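Local coordinates for N-terminal acetyltransferase-like protein (Chaetomium thermophilum, PDB 5NNP) that probably serves as the TPR-repeat auxiliary subunit of an N-terminal acetyltransferase complex of the NatA type, holding the partner chains on a helical scaffold, at residues Q485-Q498 / A506-W520. Residues are numbered along the deposited sequence; the frame is centred on the assembly and turned at random.
Sequences QCIWFLTEDGEAWQ and ALKRYHTVFSIFDTW
I487 and L490 press into the flank of helix 506-520 as knobs into holes. The extended I487 sends CD1 to the six-membered ring of W520 and to CE2 of F517, while its side chain crosses that of V513 at about a right angle, meeting it through CG2. L490 CD1 touches both T512 CG2 and I516 CD1, the latter 3.6 Å away, and L490 CB rests on V513 CG2. In the other direction R509 and Y510 fill holes around G494. Lacking a side chain, G494 lets the helices close in: its CA lies 4.2 Å from that of A506, and R509 CG rests against it.

Polar bonds hold three places along the interface. R509 bends at its second torsion, which brings NE to D493 OD2 at 2.6 Å, nearly in the guanidinium plane and on the anti side of the carboxylate; NH2 adds a weak bond to the same oxygen. A water joins D493 OD2, R509 NH2 and W497 NE1, tying the salt bridge to the indole. Q498 has CG anti to its backbone N (chi1 -173°), and from there the outstretched chain carries OE1 to the edge of the Y510 ring, accepting from OH at 2.7 Å. Near the start of helix 487-498, W520 NE1 gives an almost straight bond (175°) to Q485 OE1, in the indole plane but well above the amide plane; the same oxygen also accepts bonds from the chain of another protein.

Joined by a short connection and running antiparallel (158°, axes 8.0 Å apart), the two helices form a helical hairpin of the kind that builds TPR-like superhelices. Helices 442-454 and 458-465 pack against 487-498, and helix 554-572 touches both helices.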
ATOM      1  N   GLN A 485      -0.249   6.829  11.825  1.00 32.37           N
ATOM      2  CA  GLN A 485      -0.675   5.537  11.290  1.00 35.15           C
ATOM      3  C   GLN A 485       0.422   4.466  11.378  1.00 35.99           C
ATOM      4  O   GLN A 485       0.594   3.666  10.451  1.00 27.89           O
ATOM      5  CB  GLN A 485      -1.140   5.714   9.839  1.00 33.76           C
ATOM      6  CG  GLN A 485      -2.222   6.801   9.702  1.00 34.47           C
ATOM      7  CD  GLN A 485      -2.583   7.131   8.253  1.00 33.33           C
ATOM      8  OE1 GLN A 485      -1.975   6.620   7.327  1.00 34.25           O
ATOM      9  NE2 GLN A 485      -3.577   7.998   8.063  1.00 30.12           N
ATOM     10  N   CYS A 486       1.151   4.446  12.496  1.00 26.68           N
ATOM     11  CA  CYS A 486       2.277   3.526  12.642  1.00 32.14           C
ATOM     12  C   CYS A 486       1.820   2.123  13.069  1.00 39.66           C
ATOM     13  O   CYS A 486       1.722   1.825  14.269  1.00 46.33           O
ATOM     14  CB  CYS A 486       3.298   4.072  13.656  1.00 31.48           C
ATOM     15  SG  CYS A 486       4.870   3.168  13.675  1.00 38.20           S
ATOM     16  N   ILE A 487       1.577   1.261  12.083  1.00 31.77           N
ATOM     17  CA  ILE A 487       1.006  -0.064  12.318  1.00 32.79           C
ATOM     18  C   ILE A 487       1.986  -1.079  12.952  1.00 35.59           C
ATOM     19  O   ILE A 487       1.580  -1.917  13.751  1.00 37.92           O
ATOM     20  CB  ILE A 487       0.447  -0.655  10.995  1.00 38.85           C
ATOM     21  CG1 ILE A 487      -0.737   0.191  10.506  1.00 39.39           C
ATOM     22  CG2 ILE A 487      -0.001  -2.111  11.175  1.00 30.57           C
ATOM     23  CD1 ILE A 487      -1.279  -0.210   9.151  1.00 35.83           C
ATOM     24  N   TRP A 488       3.263  -1.021  12.598  1.00 33.06           N
ATOM     25  CA  TRP A 488       4.209  -1.973  13.171  1.00 34.82           C
ATOM     26  C   TRP A 488       4.245  -1.778  14.686  1.00 37.81           C
ATOM     27  O   TRP A 488       4.126  -2.749  15.449  1.00 39.35           O
ATOM     28  CB  TRP A 488       5.615  -1.849  12.551  1.00 26.36           C
ATOM     29  CG  TRP A 488       6.521  -0.783  13.136  1.00 36.75           C
ATOM     30  CD1 TRP A 488       6.781   0.453  12.608  1.00 32.86           C
ATOM     31  CD2 TRP A 488       7.294  -0.866  14.351  1.00 41.57           C
ATOM     32  NE1 TRP A 488       7.652   1.142  13.420  1.00 30.95           N
ATOM     33  CE2 TRP A 488       7.982   0.359  14.491  1.00 37.24           C
ATOM     34  CE3 TRP A 488       7.455  -1.849  15.336  1.00 42.91           C
ATOM     35  CZ2 TRP A 488       8.828   0.616  15.566  1.00 41.29           C
ATOM     36  CZ3 TRP A 488       8.301  -1.585  16.408  1.00 38.61           C
ATOM     37  CH2 TRP A 488       8.974  -0.365  16.512  1.00 39.95           C
ATOM     38  N   PHE A 489       4.348  -0.532  15.129  1.00 33.72           N
ATOM     39  CA  PHE A 489       4.476  -0.314  16.556  1.00 38.49           C
ATOM     40  C   PHE A 489       3.177  -0.663  17.269  1.00 42.98           C
ATOM     41  O   PHE A 489       3.198  -1.306  18.311  1.00 36.76           O
ATOM     42  CB  PHE A 489       4.873   1.121  16.893  1.00 30.56           C
ATOM     43  CG  PHE A 489       4.953   1.363  18.366  1.00 40.20           C
ATOM     44  CD1 PHE A 489       6.068   0.960  19.084  1.00 37.39           C
ATOM     45  CD2 PHE A 489       3.902   1.945  19.049  1.00 43.51           C
ATOM     46  CE1 PHE A 489       6.148   1.160  20.431  1.00 35.13           C
ATOM     47  CE2 PHE A 489       3.981   2.141  20.421  1.00 46.92           C
ATOM     48  CZ  PHE A 489       5.108   1.745  21.106  1.00 39.32           C
ATOM     49  N   LEU A 490       2.051  -0.226  16.705  1.00 46.15           N
ATOM     50  CA  LEU A 490       0.746  -0.505  17.299  1.00 37.16           C
ATOM     51  C   LEU A 490       0.533  -2.012  17.454  1.00 39.49           C
ATOM     52  O   LEU A 490       0.077  -2.471  18.503  1.00 38.86           O
ATOM     53  CB  LEU A 490      -0.378   0.112  16.467  1.00 36.94           C
ATOM     54  CG  LEU A 490      -0.509   1.643  16.460  1.00 41.58           C
ATOM     55  CD1 LEU A 490      -1.613   2.093  15.508  1.00 43.79           C
ATOM     56  CD2 LEU A 490      -0.765   2.187  17.840  1.00 35.99           C
ATOM     57  N   THR A 491       0.888  -2.782  16.428  1.00 38.99           N
ATOM     58  CA  THR A 491       0.713  -4.234  16.490  1.00 36.86           C
ATOM     59  C   THR A 491       1.625  -4.852  17.551  1.00 42.20           C
ATOM     60  O   THR A 491       1.169  -5.627  18.394  1.00 41.45           O
ATOM     61  CB  THR A 491       0.990  -4.905  15.136  1.00 32.40           C
ATOM     62  OG1 THR A 491       0.230  -4.257  14.113  1.00 34.45           O
ATOM     63  CG2 THR A 491       0.595  -6.366  15.181  1.00 35.01           C
ATOM     64  N   GLU A 492       2.911  -4.503  17.502  1.00 39.28           N
ATOM     65  CA  GLU A 492       3.885  -4.986  18.479  1.00 37.54           C
ATOM     66  C   GLU A 492       3.495  -4.618  19.908  1.00 40.93           C
ATOM     67  O   GLU A 492       3.581  -5.432  20.822  1.00 45.97           O
ATOM     68  CB  GLU A 492       5.268  -4.419  18.159  1.00 39.94           C
ATOM     69  CG  GLU A 492       5.952  -5.096  16.988  1.00 31.67           C
ATOM     70  CD  GLU A 492       6.320  -6.529  17.290  1.00 39.61           C
ATOM     71  OE1 GLU A 492       6.530  -7.301  16.344  1.00 37.64           O
ATOM     72  OE2 GLU A 492       6.417  -6.891  18.484  1.00 52.59           O
ATOM     73  N   ASP A 493       3.068  -3.376  20.097  1.00 40.54           N
ATOM     74  CA  ASP A 493       2.635  -2.909  21.404  1.00 42.22           C
ATOM     75  C   ASP A 493       1.464  -3.742  21.919  1.00 46.38           C
ATOM     76  O   ASP A 493       1.393  -4.060  23.104  1.00 44.84           O
ATOM     77  CB  ASP A 493       2.242  -1.434  21.342  1.00 37.50           C
ATOM     78  CG  ASP A 493       2.080  -0.812  22.717  1.00 46.89           C
ATOM     79  OD1 ASP A 493       2.903  -1.100  23.612  1.00 41.16           O
ATOM     80  OD2 ASP A 493       1.132  -0.022  22.902  1.00 55.91           O
ATOM     81  N   GLY A 494       0.548  -4.089  21.022  1.00 44.44           N
ATOM     82  CA  GLY A 494      -0.616  -4.871  21.386  1.00 43.34           C
ATOM     83  C   GLY A 494      -0.241  -6.277  21.808  1.00 48.62           C
ATOM     84  O   GLY A 494      -0.669  -6.750  22.862  1.00 55.16           O
ATOM     85  N   GLU A 495       0.568  -6.941  20.990  1.00 42.55           N
ATOM     86  CA  GLU A 495       0.990  -8.299  21.269  1.00 38.65           C
ATOM     87  C   GLU A 495       1.736  -8.364  22.601  1.00 43.99           C
ATOM     88  O   GLU A 495       1.549  -9.303  23.386  1.00 50.53           O
ATOM     89  CB  GLU A 495       1.843  -8.833  20.114  1.00 36.93           C
ATOM     90  CG  GLU A 495       1.060  -8.934  18.808  1.00 35.53           C
ATOM     91  CD  GLU A 495       1.866  -9.471  17.640  1.00 40.82           C
ATOM     92  OE1 GLU A 495       3.100  -9.613  17.748  1.00 45.40           O
ATOM     93  OE2 GLU A 495       1.256  -9.761  16.597  1.00 44.10           O
ATOM     94  N   ALA A 496       2.550  -7.350  22.872  1.00 39.33           N
ATOM     95  CA  ALA A 496       3.244  -7.247  24.158  1.00 42.89           C
ATOM     96  C   ALA A 496       2.281  -7.124  25.351  1.00 45.95           C
ATOM     97  O   ALA A 496       2.419  -7.835  26.352  1.00 49.75           O
ATOM     98  CB  ALA A 496       4.191  -6.073  24.136  1.00 41.51           C
ATOM     99  N   TRP A 497       1.327  -6.201  25.247  1.00 43.53           N
ATOM    100  CA  TRP A 497       0.313  -6.014  26.280  1.00 47.24           C
ATOM    101  C   TRP A 497      -0.505  -7.286  26.484  1.00 52.91           C
ATOM    102  O   TRP A 497      -0.883  -7.621  27.611  1.00 56.49           O
ATOM    103  CB  TRP A 497      -0.620  -4.848  25.931  1.00 49.73           C
ATOM    104  CG  TRP A 497      -0.049  -3.511  26.270  1.00 50.06           C
ATOM    105  CD1 TRP A 497       0.185  -2.475  25.412  1.00 45.77           C
ATOM    106  CD2 TRP A 497       0.383  -3.065  27.566  1.00 44.44           C
ATOM    107  NE1 TRP A 497       0.733  -1.411  26.095  1.00 48.70           N
ATOM    108  CE2 TRP A 497       0.862  -1.749  27.415  1.00 44.98           C
ATOM    109  CE3 TRP A 497       0.401  -3.648  28.835  1.00 46.10           C
ATOM    110  CZ2 TRP A 497       1.359  -1.008  28.490  1.00 53.85           C
ATOM    111  CZ3 TRP A 497       0.899  -2.909  29.904  1.00 51.98           C
ATOM    112  CH2 TRP A 497       1.373  -1.606  29.725  1.00 51.67           C
ATOM    113  N   GLN A 498      -0.786  -7.988  25.390  1.00 46.58           N
ATOM    114  CA  GLN A 498      -1.518  -9.242  25.476  1.00 47.95           C
ATOM    115  C   GLN A 498      -0.697 -10.249  26.259  1.00 52.32           C
ATOM    116  O   GLN A 498      -1.232 -10.946  27.107  1.00 60.68           O
ATOM    117  CB  GLN A 498      -1.851  -9.776  24.088  1.00 47.89           C
ATOM    118  CG  GLN A 498      -2.751 -10.984  24.068  1.00 44.08           C
ATOM    119  CD  GLN A 498      -3.265 -11.284  22.668  1.00 55.30           C
ATOM    120  OE1 GLN A 498      -3.417 -10.382  21.833  1.00 52.26           O
ATOM    121  NE2 GLN A 498      -3.517 -12.553  22.396  1.00 51.80           N
ATOM    122  N   ALA A 506      -4.450  -4.397  24.723  1.00 54.64           N
ATOM    123  CA  ALA A 506      -4.212  -5.237  23.565  1.00 54.25           C
ATOM    124  C   ALA A 506      -5.323  -5.026  22.533  1.00 54.33           C
ATOM    125  O   ALA A 506      -5.044  -4.760  21.365  1.00 47.88           O
ATOM    126  CB  ALA A 506      -4.120  -6.693  23.974  1.00 54.59           C
ATOM    127  N   LEU A 507      -6.581  -5.125  22.968  1.00 52.90           N
ATOM    128  CA  LEU A 507      -7.705  -4.958  22.046  1.00 51.64           C
ATOM    129  C   LEU A 507      -7.728  -3.541  21.461  1.00 52.73           C
ATOM    130  O   LEU A 507      -7.988  -3.348  20.263  1.00 41.62           O
ATOM    131  CB  LEU A 507      -9.037  -5.268  22.742  1.00 53.58           C
ATOM    132  CG  LEU A 507      -9.409  -6.727  23.035  1.00 50.29           C
ATOM    133  CD1 LEU A 507     -10.657  -6.776  23.866  1.00 51.51           C
ATOM    134  CD2 LEU A 507      -9.608  -7.526  21.767  1.00 40.78           C
ATOM    135  N   LYS A 508      -7.445  -2.560  22.315  1.00 51.07           N
ATOM    136  CA  LYS A 508      -7.458  -1.166  21.898  1.00 50.06           C
ATOM    137  C   LYS A 508      -6.503  -0.963  20.723  1.00 48.68           C
ATOM    138  O   LYS A 508      -6.854  -0.319  19.732  1.00 50.71           O
ATOM    139  CB  LYS A 508      -7.090  -0.249  23.061  1.00 37.05           C
ATOM    140  CG  LYS A 508      -7.148   1.233  22.733  1.00 43.72           C
ATOM    141  CD  LYS A 508      -8.537   1.632  22.278  1.00 50.89           C
ATOM    142  CE  LYS A 508      -8.683   3.145  22.175  1.00 54.76           C
ATOM    143  NZ  LYS A 508     -10.102   3.557  21.957  1.00 56.84           N
ATOM    144  N   ARG A 509      -5.310  -1.543  20.827  1.00 45.70           N
ATOM    145  CA  ARG A 509      -4.316  -1.456  19.751  1.00 44.17           C
ATOM    146  C   ARG A 509      -4.802  -2.113  18.462  1.00 46.07           C
ATOM    147  O   ARG A 509      -4.743  -1.500  17.389  1.00 37.85           O
ATOM    148  CB  ARG A 509      -2.999  -2.098  20.183  1.00 39.39           C
ATOM    149  CG  ARG A 509      -2.396  -1.465  21.417  1.00 41.59           C
ATOM    150  CD  ARG A 509      -1.921  -0.047  21.111  1.00 40.07           C
ATOM    151  NE  ARG A 509      -1.333   0.557  22.297  1.00 38.47           N
ATOM    152  CZ  ARG A 509      -2.010   1.271  23.189  1.00 38.85           C
ATOM    153  NH1 ARG A 509      -3.302   1.485  23.027  1.00 39.72           N
ATOM    154  NH2 ARG A 509      -1.392   1.770  24.252  1.00 45.70           N
ATOM    155  N   TYR A 510      -5.261  -3.362  18.565  1.00 42.98           N
ATOM    156  CA  TYR A 510      -5.777  -4.082  17.400  1.00 42.63           C
ATOM    157  C   TYR A 510      -6.930  -3.296  16.748  1.00 44.45           C
ATOM    158  O   TYR A 510      -6.992  -3.158  15.517  1.00 39.36           O
ATOM    159  CB  TYR A 510      -6.232  -5.498  17.781  1.00 41.46           C
ATOM    160  CG  TYR A 510      -5.149  -6.326  18.451  1.00 43.75           C
ATOM    161  CD1 TYR A 510      -3.813  -6.161  18.103  1.00 40.13           C
ATOM    162  CD2 TYR A 510      -5.458  -7.256  19.446  1.00 40.89           C
ATOM    163  CE1 TYR A 510      -2.815  -6.899  18.707  1.00 39.40           C
ATOM    164  CE2 TYR A 510      -4.464  -8.000  20.060  1.00 40.32           C
ATOM    165  CZ  TYR A 510      -3.140  -7.820  19.686  1.00 48.32           C
ATOM    166  OH  TYR A 510      -2.133  -8.552  20.293  1.00 45.56           O
ATOM    167  N   HIS A 511      -7.823  -2.754  17.572  1.00 37.32           N
ATOM    168  CA  HIS A 511      -8.887  -1.914  17.042  1.00 35.30           C
ATOM    169  C   HIS A 511      -8.341  -0.671  16.328  1.00 37.44           C
ATOM    170  O   HIS A 511      -8.899  -0.232  15.324  1.00 39.32           O
ATOM    171  CB  HIS A 511      -9.857  -1.509  18.150  1.00 32.72           C
ATOM    172  CG  HIS A 511     -10.910  -2.535  18.416  1.00 37.40           C
ATOM    173  ND1 HIS A 511     -12.219  -2.374  18.023  1.00 43.54           N
ATOM    174  CD2 HIS A 511     -10.839  -3.747  19.013  1.00 38.13           C
ATOM    175  CE1 HIS A 511     -12.915  -3.439  18.378  1.00 48.29           C
ATOM    176  NE2 HIS A 511     -12.099  -4.287  18.978  1.00 44.06           N
ATOM    177  N   THR A 512      -7.247  -0.114  16.831  1.00 29.74           N
ATOM    178  CA  THR A 512      -6.668   1.060  16.194  1.00 39.23           C
ATOM    179  C   THR A 512      -6.124   0.754  14.793  1.00 40.43           C
ATOM    180  O   THR A 512      -6.308   1.546  13.868  1.00 45.96           O
ATOM    181  CB  THR A 512      -5.569   1.666  17.080  1.00 34.21           C
ATOM    182  OG1 THR A 512      -6.182   2.181  18.259  1.00 38.62           O
ATOM    183  CG2 THR A 512      -4.835   2.800  16.381  1.00 28.06           C
ATOM    184  N   VAL A 513      -5.460  -0.387  14.635  1.00 35.01           N
ATOM    185  CA  VAL A 513      -5.006  -0.831  13.320  1.00 34.82           C
ATOM    186  C   VAL A 513      -6.192  -1.075  12.363  1.00 36.51           C
ATOM    187  O   VAL A 513      -6.116  -0.812  11.170  1.00 37.66           O
ATOM    188  CB  VAL A 513      -4.171  -2.109  13.449  1.00 26.44           C
ATOM    189  CG1 VAL A 513      -3.924  -2.750  12.101  1.00 25.64           C
ATOM    190  CG2 VAL A 513      -2.866  -1.800  14.163  1.00 31.17           C
ATOM    191  N   PHE A 514      -7.287  -1.583  12.900  1.00 38.20           N
ATOM    192  CA  PHE A 514      -8.493  -1.786  12.119  1.00 40.08           C
ATOM    193  C   PHE A 514      -9.016  -0.434  11.580  1.00 46.42           C
ATOM    194  O   PHE A 514      -9.387  -0.321  10.410  1.00 47.07           O
ATOM    195  CB  PHE A 514      -9.540  -2.499  12.990  1.00 35.60           C
ATOM    196  CG  PHE A 514     -10.800  -2.850  12.273  1.00 40.09           C
ATOM    197  CD1 PHE A 514     -11.841  -1.926  12.179  1.00 32.26           C
ATOM    198  CD2 PHE A 514     -10.963  -4.112  11.707  1.00 43.84           C
ATOM    199  CE1 PHE A 514     -13.027  -2.251  11.528  1.00 32.80           C
ATOM    200  CE2 PHE A 514     -12.153  -4.449  11.041  1.00 40.21           C
ATOM    201  CZ  PHE A 514     -13.181  -3.517  10.946  1.00 37.88           C
ATOM    202  N   SER A 515      -9.011   0.588  12.434  1.00 36.81           N
ATOM    203  CA  SER A 515      -9.461   1.925  12.066  1.00 30.23           C
ATOM    204  C   SER A 515      -8.561   2.618  11.053  1.00 40.27           C
ATOM    205  O   SER A 515      -9.040   3.380  10.199  1.00 36.52           O
ATOM    206  CB  SER A 515      -9.565   2.791  13.297  1.00 29.13           C
ATOM    207  OG  SER A 515     -10.760   2.488  13.985  1.00 52.94           O
ATOM    208  N   ILE A 516      -7.260   2.367  11.161  1.00 38.66           N
ATOM    209  CA  ILE A 516      -6.322   2.869  10.175  1.00 34.59           C
ATOM    210  C   ILE A 516      -6.696   2.329   8.806  1.00 33.93           C
ATOM    211  O   ILE A 516      -6.607   3.054   7.811  1.00 35.66           O
ATOM    212  CB  ILE A 516      -4.868   2.495  10.524  1.00 31.86           C
ATOM    213  CG1 ILE A 516      -4.404   3.304  11.732  1.00 31.64           C
ATOM    214  CG2 ILE A 516      -3.946   2.762   9.368  1.00 22.67           C
ATOM    215  CD1 ILE A 516      -3.090   2.813  12.315  1.00 31.45           C
ATOM    216  N   PHE A 517      -7.150   1.076   8.746  1.00 25.90           N
ATOM    217  CA  PHE A 517      -7.521   0.515   7.449  1.00 29.26           C
ATOM    218  C   PHE A 517      -8.832   1.125   6.963  1.00 30.40           C
ATOM    219  O   PHE A 517      -9.009   1.327   5.769  1.00 38.81           O
ATOM    220  CB  PHE A 517      -7.577  -1.015   7.483  1.00 23.18           C
ATOM    221  CG  PHE A 517      -6.277  -1.656   7.064  1.00 22.76           C
ATOM    222  CD1 PHE A 517      -6.046  -1.994   5.741  1.00 29.99           C
ATOM    223  CD2 PHE A 517      -5.253  -1.853   7.978  1.00 28.05           C
ATOM    224  CE1 PHE A 517      -4.833  -2.558   5.346  1.00 26.68           C
ATOM    225  CE2 PHE A 517      -4.024  -2.410   7.577  1.00 29.62           C
ATOM    226  CZ  PHE A 517      -3.826  -2.765   6.265  1.00 22.91           C
ATOM    227  N   ASP A 518      -9.723   1.490   7.873  1.00 30.71           N
ATOM    228  CA  ASP A 518     -10.939   2.174   7.455  1.00 34.31           C
ATOM    229  C   ASP A 518     -10.575   3.513   6.816  1.00 40.43           C
ATOM    230  O   ASP A 518     -11.194   3.937   5.850  1.00 43.04           O
ATOM    231  CB  ASP A 518     -11.899   2.388   8.626  1.00 35.30           C
ATOM    232  CG  ASP A 518     -12.633   1.110   9.037  1.00 45.49           C
ATOM    233  OD1 ASP A 518     -12.636   0.133   8.252  1.00 40.59           O
ATOM    234  OD2 ASP A 518     -13.212   1.095  10.151  1.00 49.36           O
ATOM    235  N   THR A 519      -9.543   4.156   7.347  1.00 36.73           N
ATOM    236  CA  THR A 519      -9.139   5.466   6.868  1.00 33.15           C
ATOM    237  C   THR A 519      -8.554   5.376   5.473  1.00 35.23           C
ATOM    238  O   THR A 519      -8.879   6.169   4.594  1.00 30.30           O
ATOM    239  CB  THR A 519      -8.113   6.097   7.788  1.00 33.00           C
ATOM    240  OG1 THR A 519      -8.719   6.370   9.050  1.00 34.74           O
ATOM    241  CG2 THR A 519      -7.566   7.396   7.175  1.00 23.22           C
ATOM    242  N   TRP A 520      -7.669   4.407   5.294  1.00 35.63           N
ATOM    243  CA  TRP A 520      -7.057   4.130   4.016  1.00 27.01           C
ATOM    244  C   TRP A 520      -8.132   3.894   2.959  1.00 37.51           C
ATOM    245  O   TRP A 520      -8.004   4.335   1.810  1.00 38.33           O
ATOM    246  CB  TRP A 520      -6.132   2.926   4.158  1.00 21.00           C
ATOM    247  CG  TRP A 520      -4.889   3.255   4.935  1.00 27.22           C
ATOM    248  CD1 TRP A 520      -4.564   4.465   5.471  1.00 30.26           C
ATOM    249  CD2 TRP A 520      -3.793   2.375   5.235  1.00 28.47           C
ATOM    250  NE1 TRP A 520      -3.342   4.394   6.096  1.00 31.36           N
ATOM    251  CE2 TRP A 520      -2.845   3.130   5.961  1.00 27.18           C
ATOM    252  CE3 TRP A 520      -3.526   1.024   4.972  1.00 33.04           C
ATOM    253  CZ2 TRP A 520      -1.647   2.573   6.434  1.00 27.31           C
ATOM    254  CZ3 TRP A 520      -2.326   0.471   5.440  1.00 28.68           C
ATOM    255  CH2 TRP A 520      -1.405   1.248   6.157  1.00 28.63           C
TER
HETATM  256  O   HOH W   1       1.440   1.616  25.515  1.00 46.33           O